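Side-chain contacts in glutathione S-transferase (Sphingobium chungbukense, PDB 6M1T), which binds glutathione and, as a beta-class glutathione S-transferase, probably transfers it to electrophilic compounds in detoxification: residues Val160-Pro165 against Ile170-Tyr175; Ala13-Leu18 against Leu195-Leu200; Ile95-Phe100 against His145-Glu150; Ile69-Ala74 against Ala81-Asp86. One frame throughout, in Å; residues are numbered along the deposited sequence.

Contact 1 of 4, residues Val160-Pro165 against Ile170-Tyr175; sequences VMLGWP and IDMSAY. With CYS (cysteine), chain D.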
# COMPACT_ATOMS: atom_id res chain seq x y z
N VAL A 160 9.42 12.16 -3.73
CA VAL A 160 9.77 12.33 -2.30
C VAL A 160 10.71 11.22 -1.84
O VAL A 160 11.75 11.52 -1.25
CB VAL A 160 8.52 12.47 -1.40
CG1 VAL A 160 8.90 12.37 0.07
CG2 VAL A 160 7.80 13.75 -1.71
N MET A 161 10.40 9.96 -2.10
CA MET A 161 11.24 8.81 -1.71
C MET A 161 12.58 8.79 -2.46
O MET A 161 13.53 8.31 -1.89
CB MET A 161 10.45 7.51 -1.95
CG MET A 161 9.16 7.49 -1.12
SD MET A 161 8.41 5.81 -1.19
CE MET A 161 6.69 6.20 -1.42
N LEU A 162 12.68 9.35 -3.68
CA LEU A 162 13.98 9.44 -4.42
C LEU A 162 14.90 10.47 -3.76
O LEU A 162 16.11 10.37 -3.93
CB LEU A 162 13.71 9.77 -5.89
CG LEU A 162 13.03 8.66 -6.68
CD1 LEU A 162 12.86 9.08 -8.13
CD2 LEU A 162 13.78 7.36 -6.61
N GLY A 163 14.36 11.33 -2.89
CA GLY A 163 15.18 12.14 -1.98
C GLY A 163 15.82 11.40 -0.83
O GLY A 163 16.66 12.04 -0.15
N TRP A 164 15.48 10.12 -0.56
CA TRP A 164 15.97 9.39 0.64
C TRP A 164 17.32 8.68 0.45
O TRP A 164 18.12 8.70 1.38
CB TRP A 164 14.93 8.38 1.12
CG TRP A 164 13.71 9.06 1.65
CD1 TRP A 164 13.50 10.37 1.95
CD2 TRP A 164 12.48 8.38 1.96
NE1 TRP A 164 12.23 10.55 2.44
CE2 TRP A 164 11.57 9.35 2.42
CE3 TRP A 164 12.09 7.05 1.83
CZ2 TRP A 164 10.27 9.02 2.79
CZ3 TRP A 164 10.80 6.72 2.16
CH2 TRP A 164 9.91 7.69 2.65
N PRO A 165 17.60 8.01 -0.67
CA PRO A 165 18.85 7.26 -0.81
C PRO A 165 20.09 8.10 -0.47
O PRO A 165 21.01 7.57 0.14
CB PRO A 165 18.83 6.84 -2.28
CG PRO A 165 17.38 6.77 -2.64
CD PRO A 165 16.72 7.87 -1.84
N ILE A 170 23.65 6.00 -0.52
CA ILE A 170 23.41 5.43 -1.87
C ILE A 170 23.65 6.54 -2.89
O ILE A 170 23.02 7.60 -2.77
CB ILE A 170 21.99 4.83 -1.96
CG1 ILE A 170 21.85 3.60 -1.06
CG2 ILE A 170 21.57 4.53 -3.39
CD1 ILE A 170 20.44 2.99 -1.04
N ASP A 171 24.52 6.30 -3.87
CA ASP A 171 24.89 7.33 -4.87
C ASP A 171 23.87 7.30 -6.01
O ASP A 171 23.84 6.30 -6.74
CB ASP A 171 26.32 7.08 -5.39
CG ASP A 171 26.67 7.93 -6.59
OD1 ASP A 171 25.75 8.54 -7.18
OD2 ASP A 171 27.87 7.98 -6.93
N MET A 172 23.11 8.37 -6.20
CA MET A 172 22.02 8.38 -7.21
C MET A 172 22.58 8.63 -8.63
O MET A 172 21.77 8.55 -9.59
CB MET A 172 20.94 9.41 -6.85
CG MET A 172 20.17 9.06 -5.58
SD MET A 172 19.15 7.61 -5.87
CE MET A 172 17.88 8.33 -6.91
N SER A 173 23.90 8.79 -8.79
CA SER A 173 24.56 8.84 -10.14
C SER A 173 24.29 7.56 -10.96
O SER A 173 24.12 7.67 -12.20
CB SER A 173 26.06 9.09 -10.02
OG SER A 173 26.29 10.47 -9.86
N ALA A 174 24.23 6.39 -10.33
CA ALA A 174 23.95 5.12 -11.04
C ALA A 174 22.59 5.13 -11.75
O ALA A 174 22.36 4.23 -12.56
CB ALA A 174 24.06 3.96 -10.08
N TYR A 175 21.68 6.08 -11.47
CA TYR A 175 20.27 6.03 -11.96
C TYR A 175 19.95 7.32 -12.69
O TYR A 175 19.15 8.13 -12.22
CB TYR A 175 19.34 5.71 -10.78
CG TYR A 175 19.85 4.60 -9.89
CD1 TYR A 175 19.82 3.28 -10.33
CD2 TYR A 175 20.43 4.86 -8.66
CE1 TYR A 175 20.29 2.24 -9.55
CE2 TYR A 175 20.94 3.83 -7.88
CZ TYR A 175 20.89 2.52 -8.33
OH TYR A 175 21.35 1.47 -7.58
N CYS D . 18.93 13.96 -5.92
CA CYS D . 18.36 13.29 -7.13
C CYS D . 18.19 14.31 -8.26
O CYS D . 17.73 15.44 -7.96
CB CYS D . 17.05 12.59 -6.77
SG CYS D . 16.28 11.66 -8.13
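P165 and M172 touch where the end of helix 153-162 meets the loop before helix 176-186, within the all-helical C-terminal domain of the glutathione S-transferase fold. The proline offers its ring carbons to the thioether, and SD of M172 stands 3.7 Å from CB of P165. The methionine chain is folded. Its CG lies beside the backbone N (chi1 -67°), and two more bends, at chi2 and chi3 (-69° and -73°), bring SD alongside CB and CG of the proline and place the methyl CE next to L162. CE of M172 is 4.2 Å from CD2 of L162. I170 adds its CG2 branch, 3.8 Å from CB of P165. The loop is tied back by its backbone, where I170 N donates to P165 O at 3.1 Å. I170 also packs on V129 of helix 119-139. L162 and M172 belong to the pocket of a bound free cysteine, together with L178, G179 and C182. With an alanine at M172, SD and CE would be gone, and the proline ring and the ligand sulfur would probably both lose an apolar neighbour. CE of M172 lies 3.9 Å from SG of the bound cysteine and 4.0 Å from O of L162.

Contact 2 of 4, residues Ala13-Leu18 against Leu195-Leu200; sequences APHIAL and LKAEGL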
# COMPACT_ATOMS: atom_id res chain seq x y z
N ALA A 13 4.88 14.38 0.44
CA ALA A 13 4.14 14.07 -0.79
C ALA A 13 2.79 14.79 -0.81
O ALA A 13 2.52 15.60 -1.72
CB ALA A 13 4.01 12.58 -1.01
N PRO A 14 1.92 14.59 0.21
CA PRO A 14 0.67 15.34 0.26
C PRO A 14 0.90 16.85 0.43
O PRO A 14 0.06 17.63 -0.06
CB PRO A 14 -0.15 14.69 1.40
CG PRO A 14 0.87 13.93 2.17
CD PRO A 14 1.97 13.52 1.21
N HIS A 15 1.99 17.26 1.08
CA HIS A 15 2.37 18.71 1.15
C HIS A 15 2.48 19.27 -0.28
O HIS A 15 1.83 20.31 -0.59
CB HIS A 15 3.67 18.88 1.95
CG HIS A 15 3.98 20.29 2.35
ND1 HIS A 15 5.06 20.61 3.16
CD2 HIS A 15 3.32 21.44 2.12
CE1 HIS A 15 5.10 21.93 3.33
NE2 HIS A 15 4.01 22.46 2.74
N ILE A 16 3.28 18.64 -1.12
CA ILE A 16 3.44 19.06 -2.54
C ILE A 16 2.07 19.04 -3.26
O ILE A 16 1.74 19.98 -3.97
CB ILE A 16 4.50 18.21 -3.24
CG1 ILE A 16 5.88 18.52 -2.69
CG2 ILE A 16 4.42 18.39 -4.76
CD1 ILE A 16 6.95 17.50 -2.98
N ALA A 17 1.28 17.98 -3.09
CA ALA A 17 -0.02 17.77 -3.77
C ALA A 17 -0.99 18.91 -3.44
O ALA A 17 -1.72 19.37 -4.34
CB ALA A 17 -0.59 16.40 -3.41
N LEU A 18 -1.11 19.30 -2.18
CA LEU A 18 -1.99 20.42 -1.78
C LEU A 18 -1.52 21.72 -2.46
O LEU A 18 -2.41 22.53 -2.81
CB LEU A 18 -1.99 20.55 -0.25
CG LEU A 18 -2.76 19.43 0.45
CD1 LEU A 18 -2.38 19.36 1.91
CD2 LEU A 18 -4.25 19.61 0.29
N LEU A 195 9.52 22.36 -0.47
CA LEU A 195 10.90 22.09 -0.01
C LEU A 195 11.31 23.25 0.91
O LEU A 195 11.85 23.00 1.98
CB LEU A 195 11.85 21.97 -1.22
CG LEU A 195 12.25 20.61 -1.78
CD1 LEU A 195 11.39 19.43 -1.32
CD2 LEU A 195 12.29 20.66 -3.30
N LYS A 196 11.00 24.50 0.53
CA LYS A 196 11.38 25.70 1.31
C LYS A 196 10.57 25.73 2.61
O LYS A 196 11.20 25.92 3.67
CB LYS A 196 11.21 26.98 0.47
CG LYS A 196 11.80 28.24 1.11
CD LYS A 196 12.01 29.41 0.16
CE LYS A 196 12.60 30.64 0.83
NZ LYS A 196 12.26 31.89 0.10
N ALA A 197 9.24 25.55 2.57
CA ALA A 197 8.39 25.58 3.78
C ALA A 197 8.84 24.53 4.82
O ALA A 197 8.60 24.77 6.02
CB ALA A 197 6.93 25.39 3.42
N GLU A 198 9.41 23.40 4.40
CA GLU A 198 9.83 22.31 5.32
C GLU A 198 11.30 22.49 5.75
O GLU A 198 11.71 21.80 6.72
CB GLU A 198 9.64 20.93 4.69
CG GLU A 198 8.17 20.56 4.56
CD GLU A 198 7.90 19.07 4.37
OE1 GLU A 198 8.85 18.27 4.48
OE2 GLU A 198 6.72 18.70 4.11
N GLY A 199 11.99 23.45 5.13
CA GLY A 199 13.39 23.81 5.47
C GLY A 199 14.36 22.88 4.80
O GLY A 199 15.42 22.62 5.38
N LEU A 200 14.03 22.34 3.64
CA LEU A 200 14.84 21.26 3.02
C LEU A 200 15.80 21.85 1.97
O LEU A 200 16.66 21.11 1.52
CB LEU A 200 13.93 20.21 2.40
CG LEU A 200 12.93 19.56 3.36
CD1 LEU A 200 12.03 18.61 2.59
CD2 LEU A 200 13.62 18.86 4.52
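H15 and E198 form a buried histidine-carboxylate hydrogen bond that uses the anti side of the carboxylate. ND1 of H15 donates to OE2 of E198 at 2.7 Å. The bond is nearly straight, 173° at the hydrogen, and OE2 sits in the ring plane. The carboxylate is tilted from that plane by only 22°. CG of H15 is anti to the backbone N (chi1 -167°), which sends the ring across to helix 189-198. E198 comes the opposite way with its chain extended beyond CG. CG of E198 lies at the ring edge, 3.4 Å from ND1 of H15. CB of A197 is near the same edge, 3.9 Å from CE1 of H15. NE2 of H15 is hydrogen-bonded to NH2 of R19, and OE1 of E198 bonds the backbone N of G8. A phenylalanine in place of H15 would keep a flat ring but lose both nitrogens, and OE2 of E198 would probably be left without its mate. Just beyond E198 the helix ends in a Schellman motif at G199. The bond thus pins the end of the last helix onto helix 12-21, the first helix of the thioredoxin-like domain, at the domain interface of the glutathione S-transferase fold.

Contact 3 of 4, residues Ile95-Phe100 against His145-Glu150; sequences ISRLSF and HYAGSE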
# COMPACT_ATOMS: atom_id res chain seq x y z
N ILE A 95 -3.53 3.68 -8.59
CA ILE A 95 -3.65 3.06 -7.24
C ILE A 95 -2.57 1.97 -7.08
O ILE A 95 -1.97 1.82 -5.95
CB ILE A 95 -5.08 2.56 -7.05
CG1 ILE A 95 -6.08 3.73 -7.08
CG2 ILE A 95 -5.23 1.75 -5.77
CD1 ILE A 95 -7.52 3.28 -7.12
N SER A 96 -2.32 1.22 -8.14
CA SER A 96 -1.26 0.17 -8.23
C SER A 96 0.08 0.81 -7.91
O SER A 96 0.83 0.32 -7.00
CB SER A 96 -1.25 -0.50 -9.60
OG SER A 96 -0.25 -1.50 -9.67
N ARG A 97 0.40 1.91 -8.60
CA ARG A 97 1.70 2.57 -8.37
C ARG A 97 1.74 3.09 -6.91
O ARG A 97 2.81 2.99 -6.31
CB ARG A 97 1.99 3.63 -9.44
CG ARG A 97 2.42 3.09 -10.81
CD ARG A 97 3.48 1.99 -10.85
NE ARG A 97 2.88 0.68 -10.57
CZ ARG A 97 3.51 -0.43 -10.15
NH1 ARG A 97 2.79 -1.50 -9.92
NH2 ARG A 97 4.82 -0.50 -9.97
N LEU A 98 0.66 3.67 -6.39
CA LEU A 98 0.70 4.21 -5.00
C LEU A 98 0.90 3.05 -4.01
O LEU A 98 1.66 3.25 -3.02
CB LEU A 98 -0.56 5.01 -4.70
CG LEU A 98 -0.79 6.25 -5.59
CD1 LEU A 98 -2.11 6.89 -5.24
CD2 LEU A 98 0.38 7.25 -5.46
N SER A 99 0.26 1.89 -4.25
CA SER A 99 0.37 0.69 -3.36
C SER A 99 1.80 0.16 -3.44
O SER A 99 2.39 -0.17 -2.39
CB SER A 99 -0.72 -0.40 -3.59
OG SER A 99 -0.04 -1.47 -2.91
N PHE A 100 2.42 0.14 -4.63
CA PHE A 100 3.81 -0.32 -4.76
C PHE A 100 4.76 0.61 -3.98
O PHE A 100 5.70 0.14 -3.28
CB PHE A 100 4.24 -0.38 -6.23
CG PHE A 100 5.70 -0.63 -6.36
CD1 PHE A 100 6.22 -1.91 -6.33
CD2 PHE A 100 6.56 0.43 -6.57
CE1 PHE A 100 7.58 -2.14 -6.48
CE2 PHE A 100 7.92 0.21 -6.70
CZ PHE A 100 8.44 -1.07 -6.67
N HIS A 145 6.42 10.28 -17.19
CA HIS A 145 5.59 10.18 -15.97
C HIS A 145 5.51 8.72 -15.49
O HIS A 145 5.43 7.79 -16.33
CB HIS A 145 4.20 10.76 -16.25
CG HIS A 145 4.22 12.05 -16.98
ND1 HIS A 145 4.49 13.26 -16.36
CD2 HIS A 145 4.00 12.34 -18.29
CE1 HIS A 145 4.42 14.23 -17.24
NE2 HIS A 145 4.13 13.69 -18.43
N TYR A 146 5.45 8.54 -14.17
CA TYR A 146 5.47 7.20 -13.52
C TYR A 146 4.13 6.47 -13.77
O TYR A 146 4.18 5.25 -13.92
CB TYR A 146 5.82 7.39 -12.04
CG TYR A 146 6.01 6.10 -11.28
CD1 TYR A 146 6.86 5.11 -11.75
CD2 TYR A 146 5.38 5.91 -10.07
CE1 TYR A 146 7.00 3.90 -11.08
CE2 TYR A 146 5.54 4.74 -9.36
CZ TYR A 146 6.35 3.73 -9.86
OH TYR A 146 6.49 2.59 -9.13
N ALA A 147 2.99 7.18 -13.81
CA ALA A 147 1.63 6.61 -14.03
C ALA A 147 0.87 7.38 -15.13
O ALA A 147 0.63 8.62 -14.98
CB ALA A 147 0.85 6.60 -12.74
N GLY A 148 0.48 6.67 -16.20
CA GLY A 148 -0.35 7.23 -17.28
C GLY A 148 0.34 8.36 -18.02
O GLY A 148 1.59 8.36 -18.15
N SER A 149 -0.45 9.34 -18.47
CA SER A 149 -0.08 10.32 -19.52
C SER A 149 0.56 11.58 -18.92
O SER A 149 1.36 12.22 -19.63
CB SER A 149 -1.30 10.65 -20.34
OG SER A 149 -0.92 10.96 -21.67
N GLU A 150 0.25 11.96 -17.67
CA GLU A 150 0.63 13.30 -17.17
C GLU A 150 1.01 13.28 -15.68
O GLU A 150 0.88 12.23 -15.03
CB GLU A 150 -0.50 14.29 -17.41
CG GLU A 150 -1.86 13.79 -16.97
CD GLU A 150 -2.90 14.87 -17.20
OE1 GLU A 150 -4.05 14.52 -17.45
OE2 GLU A 150 -2.53 16.06 -17.15
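R97 and Y146 make a CH-pi contact between helix 89-108 and the loop that leads into helix 153-162. It is partly buried, and no hydrogen bond crosses it. CG of R97 lies over one face of the tyrosine ring, 4.2 Å from its centroid and 26° off the normal. CD of R97 comes within 3.5 Å of CZ of Y146. Bends at chi2 and chi3 (-46° and 81°) keep the alkyl part of the arginine against the ring and turn the guanidinium back to S96. There NH1 of R97 donates to OG of S96 at 3.1 Å, in the guanidinium plane. CB of F100 lies over one face of the same group, toward the rim. OH of Y146 ends 3.4 Å from CD2 of F100. This OH is buried and has no hydrogen-bond partner in the model. CB of A147 is 4.3 Å from CG of R97. OG of S96 also bonds O of T64 of the second subunit, so this face of the helix belongs to the dimer interface. Y146 is wedged among three helices, touching L101 of 89-108, L136 of 119-139 and L158 of 153-162.

Contact 4 of 4, residues Ile69-Ala74 against Ala81-Asp86; sequences ILLYIA and ALAPRD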
# COMPACT_ATOMS: atom_id res chain seq x y z
N ILE A 69 -4.77 9.62 1.10
CA ILE A 69 -4.64 11.08 1.26
C ILE A 69 -4.39 11.70 -0.10
O ILE A 69 -5.05 12.67 -0.41
CB ILE A 69 -3.54 11.43 2.29
CG1 ILE A 69 -4.01 10.99 3.67
CG2 ILE A 69 -3.19 12.91 2.23
CD1 ILE A 69 -2.96 11.01 4.76
N LEU A 70 -3.46 11.13 -0.84
CA LEU A 70 -3.02 11.67 -2.14
C LEU A 70 -4.19 11.62 -3.13
O LEU A 70 -4.44 12.64 -3.81
CB LEU A 70 -1.81 10.88 -2.62
CG LEU A 70 -0.48 11.22 -1.90
CD1 LEU A 70 0.58 10.22 -2.30
CD2 LEU A 70 -0.04 12.65 -2.21
N LEU A 71 -4.91 10.51 -3.18
CA LEU A 71 -6.11 10.43 -4.06
C LEU A 71 -7.16 11.47 -3.65
O LEU A 71 -7.72 12.12 -4.55
CB LEU A 71 -6.74 9.03 -4.02
CG LEU A 71 -6.63 8.14 -5.25
CD1 LEU A 71 -6.28 8.84 -6.55
CD2 LEU A 71 -5.65 7.01 -4.97
N TYR A 72 -7.47 11.58 -2.35
CA TYR A 72 -8.41 12.57 -1.81
C TYR A 72 -8.02 13.95 -2.36
O TYR A 72 -8.90 14.74 -2.85
CB TYR A 72 -8.43 12.57 -0.27
CG TYR A 72 -9.38 13.59 0.26
CD1 TYR A 72 -10.75 13.33 0.35
CD2 TYR A 72 -8.94 14.87 0.56
CE1 TYR A 72 -11.63 14.31 0.77
CE2 TYR A 72 -9.81 15.86 0.97
CZ TYR A 72 -11.16 15.57 1.10
OH TYR A 72 -11.99 16.55 1.51
N ILE A 73 -6.76 14.33 -2.14
CA ILE A 73 -6.27 15.69 -2.50
C ILE A 73 -6.44 15.89 -4.02
O ILE A 73 -6.97 16.95 -4.39
CB ILE A 73 -4.80 15.90 -2.09
CG1 ILE A 73 -4.70 15.98 -0.56
CG2 ILE A 73 -4.20 17.11 -2.80
CD1 ILE A 73 -3.33 15.66 -0.02
N ALA A 74 -6.01 14.93 -4.85
CA ALA A 74 -6.12 15.01 -6.34
C ALA A 74 -7.58 15.22 -6.74
O ALA A 74 -7.86 16.14 -7.57
CB ALA A 74 -5.57 13.77 -7.00
N ALA A 81 -5.75 17.36 -12.76
CA ALA A 81 -5.53 16.03 -13.38
C ALA A 81 -4.35 15.32 -12.69
O ALA A 81 -3.43 14.83 -13.39
CB ALA A 81 -5.31 16.17 -14.87
N LEU A 82 -4.34 15.32 -11.36
CA LEU A 82 -3.23 14.71 -10.58
C LEU A 82 -3.60 13.25 -10.33
O LEU A 82 -2.78 12.54 -9.74
CB LEU A 82 -3.04 15.44 -9.25
CG LEU A 82 -2.38 16.81 -9.32
CD1 LEU A 82 -2.43 17.47 -7.96
CD2 LEU A 82 -0.95 16.74 -9.82
N ALA A 83 -4.84 12.87 -10.66
CA ALA A 83 -5.30 11.45 -10.68
C ALA A 83 -6.27 11.30 -11.85
O ALA A 83 -7.03 12.24 -12.13
CB ALA A 83 -5.96 11.07 -9.40
N PRO A 84 -6.25 10.16 -12.55
CA PRO A 84 -7.25 9.88 -13.59
C PRO A 84 -8.68 9.83 -13.07
O PRO A 84 -8.92 9.58 -11.91
CB PRO A 84 -6.80 8.50 -14.11
CG PRO A 84 -5.31 8.47 -13.89
CD PRO A 84 -5.18 9.15 -12.53
N ARG A 85 -9.64 9.96 -13.98
CA ARG A 85 -11.07 9.94 -13.63
C ARG A 85 -11.47 8.55 -13.14
O ARG A 85 -10.86 7.59 -13.57
CB ARG A 85 -11.86 10.38 -14.87
CG ARG A 85 -11.79 11.88 -15.12
N ASP A 86 -12.44 8.50 -12.23
CA ASP A 86 -13.26 7.32 -11.82
C ASP A 86 -13.49 6.44 -13.06
O ASP A 86 -13.83 7.01 -14.12
CB ASP A 86 -14.57 7.87 -11.21
CG ASP A 86 -15.67 6.87 -10.85
OD1 ASP A 86 -15.68 5.75 -11.40
OD2 ASP A 86 -16.51 7.22 -10.01
O HOH W 1 -6.80 16.03 -9.90
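A74 O and L82 N are bridged by one water. The water donates to O of A74 at 2.6 Å and accepts from N of L82 at 2.9 Å. The bridge lies near the end of helix 66-75, the last helix of the thioredoxin-like domain in the glutathione S-transferase fold. The loop it meets is part of the linker to helix 89-108. No direct hydrogen bond joins the two segments, and beyond the water the contact is made of methyl and methylene groups. CB of A74 points into the loop and touches two residues there. CB of A74 is 3.8 Å from CB of L82. Of the L82 side chain, CB is the part that meets the helix. Its CG lies beside the backbone N (chi1 -74°), and the side chain also touches T21, F151 and V153. The backbone of L82 is also hydrogen-bonded to V153, which ties the linker to the start of helix 153-162. L71 stands one turn before A74 on the helix. Its torsions are away from the staggered positions (chi1 -110°, chi2 -17°), which suggests some strain or a less certain fit. In this pose the CD1 branch reaches the linker. L71 also touches L94 and L98 of helix 89-108 and Y92 of the second subunit, so the contact lies close to the dimer interface. A83 receives both helix residues on a single methyl. CB of A83 is 3.6 Å from CD1 of L71 and 3.6 Å from CB of A74.

How the contacts relate
Contact 2 joins the two ends of the chain, and the other three lie inside the loop it closes. Along that loop contact 4 closes first, then contact 3, and contact 1 comes last. Contacts 3 and 4 are neighbours, with centres 11 Å apart. They share the side where helices 66-75 and 89-108 meet, and both touch the second subunit. The centre of contact 1 is about 26 Å from that of contact 4, on the opposite side of the chain's centre. Helix 12-21 of contact 2 links them: P14 packs on I69 and I73, while A13 and I16 pack on V160. The thioredoxin-like domain is thus tied to the helical domain at several places.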